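Local coordinates for pngf-ii (Elizabethkingia meningoseptica, PDB 4R4X), which probably cleaves N-linked glycans from glycoproteins by hydrolysing the bond between the sugar chain and its asparagine, as in other peptide:N-glycosidases, at residues F252-P255 with I260-Y263. Sequence-based numbering, arbitrary orientation.
Sequences FIIP and ISYY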
loop_
_atom_site.group_PDB
_atom_site.type_symbol
_atom_site.label_atom_id
_atom_site.label_comp_id
_atom_site.label_asym_id
_atom_site.label_seq_id
_atom_site.Cartn_x
_atom_site.Cartn_y
_atom_site.Cartn_z
ATOM N N PHE A 252 6.571 8.243 -10.201
ATOM C CA PHE A 252 7.007 7.650 -11.450
ATOM C C PHE A 252 8.250 6.815 -11.246
ATOM O O PHE A 252 8.963 6.972 -10.250
ATOM C CB PHE A 252 7.261 8.728 -12.519
ATOM C CG PHE A 252 8.358 9.704 -12.184
ATOM C CD1 PHE A 252 8.088 10.858 -11.475
ATOM C CD2 PHE A 252 9.667 9.471 -12.598
ATOM C CE1 PHE A 252 9.103 11.762 -11.157
ATOM C CE2 PHE A 252 10.678 10.376 -12.309
ATOM C CZ PHE A 252 10.400 11.522 -11.564
ATOM N N ILE A 253 8.458 5.893 -12.169
ATOM C CA ILE A 253 9.716 5.171 -12.302
ATOM C C ILE A 253 10.256 5.407 -13.707
ATOM O O ILE A 253 9.510 5.787 -14.631
ATOM C CB ILE A 253 9.596 3.656 -11.993
ATOM C CG1 ILE A 253 8.600 2.975 -12.924
ATOM C CG2 ILE A 253 9.170 3.439 -10.539
ATOM C CD1 ILE A 253 8.559 1.468 -12.827
ATOM N N ILE A 254 11.562 5.176 -13.878
ATOM C CA ILE A 254 12.216 5.446 -15.138
ATOM C C ILE A 254 12.708 4.130 -15.754
ATOM O O ILE A 254 13.714 3.562 -15.290
ATOM C CB ILE A 254 13.386 6.441 -14.959
ATOM C CG1 ILE A 254 12.862 7.772 -14.424
ATOM C CG2 ILE A 254 14.095 6.661 -16.293
ATOM C CD1 ILE A 254 13.920 8.771 -14.042
ATOM N N PRO A 255 12.018 3.628 -16.792
ATOM C CA PRO A 255 12.589 2.429 -17.462
ATOM C C PRO A 255 13.869 2.748 -18.241
ATOM O O PRO A 255 13.889 3.671 -19.057
ATOM C CB PRO A 255 11.481 1.979 -18.418
ATOM C CG PRO A 255 10.264 2.746 -18.003
ATOM C CD PRO A 255 10.741 4.025 -17.396
ATOM N N ILE A 260 18.409 5.452 -24.463
ATOM C CA ILE A 260 17.976 6.714 -23.879
ATOM C C ILE A 260 16.794 6.464 -22.911
ATOM O O ILE A 260 15.981 5.598 -23.157
ATOM C CB ILE A 260 17.484 7.697 -24.962
ATOM C CG1 ILE A 260 18.479 7.816 -26.115
ATOM C CG2 ILE A 260 17.250 9.089 -24.373
ATOM C CD1 ILE A 260 17.916 8.558 -27.318
ATOM N N SER A 261 16.730 7.218 -21.814
ATOM C CA SER A 261 15.597 7.166 -20.900
ATOM C C SER A 261 15.222 8.579 -20.493
ATOM O O SER A 261 15.916 9.543 -20.789
ATOM C CB SER A 261 15.947 6.391 -19.620
ATOM O OG SER A 261 16.764 7.182 -18.778
ATOM N N TYR A 262 14.143 8.698 -19.738
ATOM C CA TYR A 262 13.769 9.999 -19.231
ATOM C C TYR A 262 14.862 10.577 -18.334
ATOM O O TYR A 262 14.983 11.807 -18.227
ATOM C CB TYR A 262 12.449 9.880 -18.487
ATOM C CG TYR A 262 11.649 11.149 -18.359
ATOM C CD1 TYR A 262 11.048 11.738 -19.455
ATOM C CD2 TYR A 262 11.421 11.702 -17.124
ATOM C CE1 TYR A 262 10.269 12.886 -19.316
ATOM C CE2 TYR A 262 10.658 12.842 -16.964
ATOM C CZ TYR A 262 10.066 13.425 -18.062
ATOM O OH TYR A 262 9.283 14.545 -17.890
ATOM N N TYR A 263 15.661 9.707 -17.703
ATOM C CA TYR A 263 16.814 10.130 -16.878
ATOM C C TYR A 263 17.887 10.872 -17.682
ATOM O O TYR A 263 18.517 11.800 -17.180
ATOM C CB TYR A 263 17.436 8.927 -16.146
ATOM C CG TYR A 263 18.459 9.253 -15.069
ATOM C CD1 TYR A 263 18.112 10.019 -13.963
ATOM C CD2 TYR A 263 19.764 8.741 -15.128
ATOM C CE1 TYR A 263 19.031 10.300 -12.966
ATOM C CE2 TYR A 263 20.679 8.987 -14.108
ATOM C CZ TYR A 263 20.306 9.767 -13.039
ATOM O OH TYR A 263 21.182 10.063 -12.022
HETATM O O HOH W 1 12.522 6.311 -19.298
HETATM O O HOH W 2 14.989 3.248 -21.675
#
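The carbonyl oxygen of P255 is the polar meeting point of 252-255 and 260-263. It accepts a hydrogen bond from one water, and a second water lies within bonding distance. The first lies 3.0 Å from P255 O and takes the backbone N-H of Y262 in turn, with its oxygen 2.9 Å from Y262 N. The second sits 2.9 Å from P255 O and is also within bonding distance of I260 O. S261 closes in on the same carbonyl, with its CB 3.5 Å from P255 O.

Beside this bridge I254 packs on the start of the helix. I254 points its CB that way, and its CG2 methyl does most of the touching. That methyl is anti to the backbone N of I254, which carries it to the first turn. I254 CG2 rests 3.7 Å from S261 OG. It also meets Y262 CB, and I254 CG2 lies 4.0 Å from Y263 CB. The I254 and Y263 side chains cross at about a right angle, with I254 CD1 oblique to the tyrosine ring.

S261 is the N-cap of helix 262-268. Its OG accepts a weak bond from Y263 N at 3.0 Å, bent to 127°. The two tyrosine hydroxyls bond elsewhere, Y262 OH to Q394 and Y263 OH to Q209.

The contact joins the residues that lead out of strand 248-253 to the first turn of helix 262-268, in the part of the chain that matches the N-terminal domain of PNGase F. I254 and Y263 also pack on L218 of strand 216-222 and L345 of strand 343-350, while Y262 meets the ring of F296 near the start of strand 297-303.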